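Local atomic coordinates of tRNA (cytosine(38)-C(5))-methyltransferase (Schizosaccharomyces pombe, PDB entry 6FDF), a protein that transfers a methyl group from S-adenosyl-L-methionine to carbon 5 of cytosine 38 in the anticodon loop of tRNA(Asp), and less efficiently of tRNA(Glu). Residues Met23-Asn28 and Gly291-Leu296; Gln128-Glu131 and Ala135-Glu138. All blocks are in the same frame, centred on the assembly; numbering follows the deposited sequence.

How the contacts relate
Both contacts belong to the SAM-binding methyltransferase fold built round a seven-stranded mixed sheet. Their centres lie 27 Å apart, on opposite sides of the centre of the chain, with nearest atoms about 12 Å apart. Contact 1 joins distant parts of the sequence: helix 22-29, which follows strand 11-16, meets the loop between helices 283-289 and 305-313. Contact 2 is local and falls between those two segments along the chain, where strand 121-127 of the same sheet turns into helix 134-145. Phe292 of contact 1 approaches the bound S-adenosyl-L-homocysteine, whereas Phe130 of contact 2 lies beside the predicted active-site Cys85, so one contact lies near the cofactor site and the other near the predicted catalytic position.

Contact 1 of 2, residues Met23-Asn28 and Gly291-Leu296; sequences MHYALN and GFPESL
Tyr25 carries its ring toward Phe292 and Pro293 because CG stands anti to its own carbonyl carbon (chi1 -77°), sending the phenol out from helix 22-29 into the bend of 291-296. Pro293 lies over one face of this ring: its CD sits 3.9 Å from the centroid of the Tyr25 ring in a CH-pi contact displaced toward the rim, and its CG comes within 3.5 Å of Tyr25 CD1. Phe292 meets the phenol differently. The two ring planes are inclined at 80°, but the approach is oblique, with Tyr25 CD2 and Phe292 CD2 3.5 Å apart. At the far end Leu296 lies across the phenol, CD1 3.5 Å from Tyr25 OH. The hydroxyl of this buried tyrosine has a water partner in the ring plane, hydrogen-bonded to Tyr25 OH at 2.6 Å and to Ser295 OG at 2.7 Å, which ties helix to loop. Ser295 and Leu296 are brought round to the phenol by a type I turn from Pro293 to Leu296, closed by Leu296 N bonding to Pro293 O at 3.1 Å. Just before it, Gly291, with positive phi, is the C-prime residue of the Schellman motif that ends helix 283-289. Val318, Asn53 and His54 also pack on Tyr25, and Phe292 reaches Ile20 and lies about 5 Å from the bound S-adenosyl-L-homocysteine. The contact thus closes a C-terminal loop onto the first beta-alpha unit of the Rossmann-like cofactor fold shared by class I methyltransferases.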
ATOM      1  N   MET A  23      -1.686   5.136   5.325  1.00 32.02           N
ATOM      2  CA  MET A  23      -2.426   4.806   6.546  1.00 29.23           C
ATOM      3  C   MET A  23      -3.167   6.019   7.092  1.00 32.52           C
ATOM      4  O   MET A  23      -4.308   5.904   7.555  1.00 29.92           O
ATOM      5  CB  MET A  23      -1.487   4.246   7.619  1.00 29.63           C
ATOM      6  CG  MET A  23      -0.832   2.909   7.315  1.00 34.39           C
ATOM      7  SD  MET A  23      -2.035   1.556   7.322  1.00 34.45           S
ATOM      8  CE  MET A  23      -0.941   0.159   7.090  1.00 35.28           C
ATOM      9  N   HIS A  24      -2.530   7.193   7.051  1.00 28.95           N
ATOM     10  CA  HIS A  24      -3.191   8.411   7.498  1.00 31.85           C
ATOM     11  C   HIS A  24      -4.400   8.720   6.620  1.00 32.41           C
ATOM     12  O   HIS A  24      -5.468   9.088   7.123  1.00 31.43           O
ATOM     13  CB  HIS A  24      -2.180   9.561   7.492  1.00 30.64           C
ATOM     14  CG  HIS A  24      -2.630  10.792   8.219  1.00 35.24           C
ATOM     15  ND1 HIS A  24      -1.738  11.695   8.760  1.00 34.55           N
ATOM     16  CD2 HIS A  24      -3.865  11.280   8.488  1.00 34.07           C
ATOM     17  CE1 HIS A  24      -2.403  12.681   9.336  1.00 34.86           C
ATOM     18  NE2 HIS A  24      -3.695  12.456   9.183  1.00 35.78           N
ATOM     19  N   TYR A  25      -4.260   8.549   5.303  1.00 32.53           N
ATOM     20  CA  TYR A  25      -5.394   8.783   4.418  1.00 31.21           C
ATOM     21  C   TYR A  25      -6.524   7.806   4.708  1.00 30.00           C
ATOM     22  O   TYR A  25      -7.704   8.176   4.655  1.00 30.77           O
ATOM     23  CB  TYR A  25      -4.972   8.672   2.955  1.00 30.64           C
ATOM     24  CG  TYR A  25      -4.227   9.876   2.420  1.00 31.28           C
ATOM     25  CD1 TYR A  25      -4.842  11.115   2.330  1.00 34.44           C
ATOM     26  CD2 TYR A  25      -2.923   9.754   1.950  1.00 33.88           C
ATOM     27  CE1 TYR A  25      -4.169  12.214   1.818  1.00 36.28           C
ATOM     28  CE2 TYR A  25      -2.245  10.849   1.433  1.00 31.41           C
ATOM     29  CZ  TYR A  25      -2.873  12.072   1.372  1.00 35.14           C
ATOM     30  OH  TYR A  25      -2.198  13.162   0.868  1.00 37.39           O
ATOM     31  N   ALA A  26      -6.181   6.552   5.023  1.00 31.79           N
ATOM     32  CA  ALA A  26      -7.204   5.558   5.334  1.00 34.18           C
ATOM     33  C   ALA A  26      -7.893   5.871   6.654  1.00 32.67           C
ATOM     34  O   ALA A  26      -9.107   5.674   6.788  1.00 31.15           O
ATOM     35  CB  ALA A  26      -6.582   4.160   5.369  1.00 31.12           C
ATOM     36  N   LEU A  27      -7.136   6.374   7.637  1.00 31.87           N
ATOM     37  CA  LEU A  27      -7.741   6.817   8.889  1.00 30.12           C
ATOM     38  C   LEU A  27      -8.713   7.964   8.648  1.00 31.52           C
ATOM     39  O   LEU A  27      -9.777   8.032   9.276  1.00 34.31           O
ATOM     40  CB  LEU A  27      -6.652   7.232   9.882  1.00 31.34           C
ATOM     41  CG  LEU A  27      -5.878   6.080  10.532  1.00 34.61           C
ATOM     42  CD1 LEU A  27      -4.554   6.590  11.084  1.00 42.77           C
ATOM     43  CD2 LEU A  27      -6.696   5.429  11.641  1.00 36.92           C
ATOM     44  N   ASN A  28      -8.362   8.879   7.739  1.00 33.50           N
ATOM     45  CA  ASN A  28      -9.257   9.984   7.406  1.00 32.24           C
ATOM     46  C   ASN A  28     -10.564   9.460   6.822  1.00 33.16           C
ATOM     47  O   ASN A  28     -11.649   9.923   7.187  1.00 37.15           O
ATOM     48  CB  ASN A  28      -8.589  10.935   6.412  1.00 36.08           C
ATOM     49  CG  ASN A  28      -7.418  11.700   7.012  1.00 39.76           C
ATOM     50  OD1 ASN A  28      -7.234  11.742   8.230  1.00 35.04           O
ATOM     51  ND2 ASN A  28      -6.618  12.313   6.145  1.00 39.47           N
ATOM     52  N   GLY A 291      -6.556   4.491  -4.349  1.00 32.34           N
ATOM     53  CA  GLY A 291      -7.479   5.078  -3.400  1.00 33.18           C
ATOM     54  C   GLY A 291      -7.040   6.378  -2.761  1.00 36.55           C
ATOM     55  O   GLY A 291      -7.708   6.843  -1.830  1.00 33.15           O
ATOM     56  N   PHE A 292      -5.959   6.986  -3.232  1.00 31.30           N
ATOM     57  CA  PHE A 292      -5.528   8.254  -2.667  1.00 36.87           C
ATOM     58  C   PHE A 292      -6.458   9.373  -3.126  1.00 35.51           C
ATOM     59  O   PHE A 292      -6.922   9.363  -4.271  1.00 35.44           O
ATOM     60  CB  PHE A 292      -4.091   8.565  -3.082  1.00 36.22           C
ATOM     61  CG  PHE A 292      -3.071   7.766  -2.334  1.00 32.71           C
ATOM     62  CD1 PHE A 292      -2.715   6.500  -2.759  1.00 31.26           C
ATOM     63  CD2 PHE A 292      -2.477   8.280  -1.190  1.00 31.56           C
ATOM     64  CE1 PHE A 292      -1.783   5.756  -2.061  1.00 35.56           C
ATOM     65  CE2 PHE A 292      -1.546   7.550  -0.489  1.00 32.69           C
ATOM     66  CZ  PHE A 292      -1.198   6.287  -0.922  1.00 32.61           C
ATOM     67  N   PRO A 293      -6.749  10.343  -2.267  1.00 34.14           N
ATOM     68  CA  PRO A 293      -7.649  11.432  -2.659  1.00 35.55           C
ATOM     69  C   PRO A 293      -6.944  12.426  -3.572  1.00 37.01           C
ATOM     70  O   PRO A 293      -5.720  12.437  -3.710  1.00 37.09           O
ATOM     71  CB  PRO A 293      -8.024  12.073  -1.320  1.00 40.34           C
ATOM     72  CG  PRO A 293      -6.820  11.852  -0.476  1.00 36.71           C
ATOM     73  CD  PRO A 293      -6.293  10.482  -0.872  1.00 33.84           C
ATOM     74  N   GLU A 294      -7.753  13.281  -4.197  1.00 39.83           N
ATOM     75  CA  GLU A 294      -7.222  14.292  -5.102  1.00 35.96           C
ATOM     76  C   GLU A 294      -6.333  15.303  -4.390  1.00 42.27           C
ATOM     77  O   GLU A 294      -5.490  15.936  -5.038  1.00 42.30           O
ATOM     78  CB  GLU A 294      -8.375  15.008  -5.809  1.00 41.15           C
ATOM     79  CG  GLU A 294      -9.179  14.116  -6.733  1.00 45.24           C
ATOM     80  CD  GLU A 294      -8.323  13.521  -7.839  1.00 47.30           C
ATOM     81  OE1 GLU A 294      -8.023  12.310  -7.778  1.00 40.65           O
ATOM     82  OE2 GLU A 294      -7.950  14.268  -8.768  1.00 45.93           O
ATOM     83  N   SER A 295      -6.504  15.470  -3.076  1.00 40.31           N
ATOM     84  CA  SER A 295      -5.668  16.395  -2.318  1.00 39.17           C
ATOM     85  C   SER A 295      -4.200  15.974  -2.263  1.00 39.72           C
ATOM     86  O   SER A 295      -3.350  16.820  -1.962  1.00 40.60           O
ATOM     87  CB  SER A 295      -6.214  16.542  -0.901  1.00 38.47           C
ATOM     88  OG  SER A 295      -6.010  15.351  -0.171  1.00 40.09           O
ATOM     89  N   LEU A 296      -3.885  14.700  -2.515  1.00 35.88           N
ATOM     90  CA  LEU A 296      -2.488  14.274  -2.581  1.00 36.59           C
ATOM     91  C   LEU A 296      -1.754  15.102  -3.625  1.00 36.80           C
ATOM     92  O   LEU A 296      -2.139  15.121  -4.797  1.00 39.64           O
ATOM     93  CB  LEU A 296      -2.386  12.787  -2.920  1.00 35.71           C
ATOM     94  CG  LEU A 296      -0.964  12.255  -3.133  1.00 35.29           C
ATOM     95  CD1 LEU A 296      -0.163  12.319  -1.844  1.00 36.23           C
ATOM     96  CD2 LEU A 296      -0.962  10.840  -3.700  1.00 35.08           C
TER
HETATM   97  O   HOH W   1      -3.441  15.468   0.792  1.00 37.37           O

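Contact 2 of 2, residues Gln128-Glu131 and Ala135-Glu138; sequences QGFE and AAEE
Phe130 lays one ring face against Ala136, the methyl CB standing 4.0 Å from the ring centroid in a CH-pi contact. This is the beta-alpha connection of the Rossmann-like fold in which strand 121-127, ending in the ENV sequence characteristic of C5-methyltransferases, leads into helix 134-145. The methyl is displaced toward the rim, where Phe130 CE2 is its nearest ring atom at 3.6 Å. Ala135 adds a second methyl, its CB obliquely placed 3.9 Å from Phe130 CE1. Round the rest of the phenyl group come Trp169, Phe88 and the predicted active-site Cys85. With CG anti to the backbone N (chi1 179°), the phenyl group lies beside its own carbonyl carbon, and the same Ala136 CB also closes to 3.1 Å from Phe130 O, a tight fit between turn and helix. That carbonyl oxygen is hydrogen-bonded to Ser133 OG, which also bonds Ala136 N; one hydroxyl therefore links Phe130 to the first turn of the helix. Farther out, Arg140 NH1 bonds Glu131 O. The Glu131 carboxylate folds back to the residue just before the 3-10 segment: Gly129 N, at a residue of positive phi, gives a short but bent hydrogen bond to Glu131 OE1 (2.7 Å, 133° at the hydrogen), meeting the carboxylate on its syn side and 22° out of its plane.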
ATOM      1  N   GLN A 128       1.639 -10.572  -0.271  1.00 33.43           N
ATOM      2  CA  GLN A 128       1.212 -11.961  -0.251  1.00 38.60           C
ATOM      3  C   GLN A 128       2.425 -12.877  -0.144  1.00 39.56           C
ATOM      4  O   GLN A 128       3.444 -12.672  -0.811  1.00 44.07           O
ATOM      5  CB  GLN A 128       0.409 -12.280  -1.512  1.00 45.31           C
ATOM      6  CG  GLN A 128      -0.175 -13.678  -1.543  1.00 56.92           C
ATOM      7  CD  GLN A 128      -1.119 -13.877  -2.710  1.00 62.79           C
ATOM      8  OE1 GLN A 128      -1.041 -13.166  -3.712  1.00 62.43           O
ATOM      9  NE2 GLN A 128      -2.014 -14.850  -2.590  1.00 67.06           N
ATOM     10  N   GLY A 129       2.309 -13.899   0.687  1.00 42.71           N
ATOM     11  CA  GLY A 129       3.419 -14.769   0.986  1.00 45.75           C
ATOM     12  C   GLY A 129       4.108 -14.453   2.294  1.00 38.23           C
ATOM     13  O   GLY A 129       4.859 -15.290   2.802  1.00 39.57           O
ATOM     14  N   PHE A 130       3.867 -13.265   2.852  1.00 40.17           N
ATOM     15  CA  PHE A 130       4.297 -13.004   4.220  1.00 38.09           C
ATOM     16  C   PHE A 130       3.743 -14.061   5.163  1.00 36.72           C
ATOM     17  O   PHE A 130       4.415 -14.464   6.119  1.00 37.87           O
ATOM     18  CB  PHE A 130       3.854 -11.608   4.665  1.00 33.27           C
ATOM     19  CG  PHE A 130       4.234 -11.277   6.089  1.00 37.32           C
ATOM     20  CD1 PHE A 130       5.534 -10.921   6.410  1.00 38.71           C
ATOM     21  CD2 PHE A 130       3.291 -11.338   7.106  1.00 31.36           C
ATOM     22  CE1 PHE A 130       5.887 -10.627   7.721  1.00 38.66           C
ATOM     23  CE2 PHE A 130       3.639 -11.041   8.419  1.00 36.33           C
ATOM     24  CZ  PHE A 130       4.941 -10.684   8.720  1.00 35.13           C
ATOM     25  N   GLU A 131       2.521 -14.538   4.897  1.00 34.65           N
ATOM     26  CA  GLU A 131       1.853 -15.431   5.838  1.00 36.22           C
ATOM     27  C   GLU A 131       2.607 -16.735   6.041  1.00 37.81           C
ATOM     28  O   GLU A 131       2.419 -17.389   7.072  1.00 40.95           O
ATOM     29  CB  GLU A 131       0.421 -15.726   5.382  1.00 38.72           C
ATOM     30  CG  GLU A 131       0.301 -16.639   4.175  1.00 48.70           C
ATOM     31  CD  GLU A 131       0.585 -15.928   2.865  1.00 58.69           C
ATOM     32  OE1 GLU A 131       0.903 -14.718   2.891  1.00 52.89           O
ATOM     33  OE2 GLU A 131       0.470 -16.579   1.803  1.00 56.29           O
ATOM     34  N   ALA A 135       9.170 -14.628   9.675  1.00 34.91           N
ATOM     35  CA  ALA A 135       8.807 -13.386  10.350  1.00 36.03           C
ATOM     36  C   ALA A 135       7.349 -13.406  10.800  1.00 35.35           C
ATOM     37  O   ALA A 135       7.026 -12.928  11.895  1.00 33.64           O
ATOM     38  CB  ALA A 135       9.069 -12.195   9.431  1.00 36.48           C
ATOM     39  N   ALA A 136       6.448 -13.945   9.968  1.00 34.03           N
ATOM     40  CA  ALA A 136       5.053 -14.050  10.387  1.00 34.50           C
ATOM     41  C   ALA A 136       4.904 -15.027  11.547  1.00 32.65           C
ATOM     42  O   ALA A 136       4.093 -14.805  12.454  1.00 33.30           O
ATOM     43  CB  ALA A 136       4.167 -14.483   9.219  1.00 32.47           C
ATOM     44  N   GLU A 137       5.679 -16.111  11.537  1.00 34.09           N
ATOM     45  CA  GLU A 137       5.613 -17.062  12.638  1.00 35.96           C
ATOM     46  C   GLU A 137       6.048 -16.399  13.939  1.00 40.23           C
ATOM     47  O   GLU A 137       5.407 -16.576  14.983  1.00 35.46           O
ATOM     48  CB  GLU A 137       6.480 -18.280  12.322  1.00 37.91           C
ATOM     49  CG  GLU A 137       6.482 -19.364  13.378  1.00 42.21           C
ATOM     50  CD  GLU A 137       7.492 -20.455  13.069  1.00 58.75           C
ATOM     51  OE1 GLU A 137       7.600 -20.840  11.886  1.00 64.03           O
ATOM     52  OE2 GLU A 137       8.180 -20.922  14.001  1.00 70.92           O
ATOM     53  N   GLU A 138       7.113 -15.598  13.880  1.00 34.12           N
ATOM     54  CA  GLU A 138       7.575 -14.878  15.065  1.00 36.20           C
ATOM     55  C   GLU A 138       6.560 -13.834  15.505  1.00 34.10           C
ATOM     56  O   GLU A 138       6.351 -13.628  16.707  1.00 34.10           O
ATOM     57  CB  GLU A 138       8.930 -14.228  14.786  1.00 37.37           C
ATOM     58  CG  GLU A 138      10.045 -15.236  14.544  1.00 43.97           C
ATOM     59  CD  GLU A 138      10.275 -16.134  15.741  1.00 54.11           C
ATOM     60  OE1 GLU A 138      10.451 -15.597  16.857  1.00 50.77           O
ATOM     61  OE2 GLU A 138      10.269 -17.374  15.571  1.00 62.93           O
TER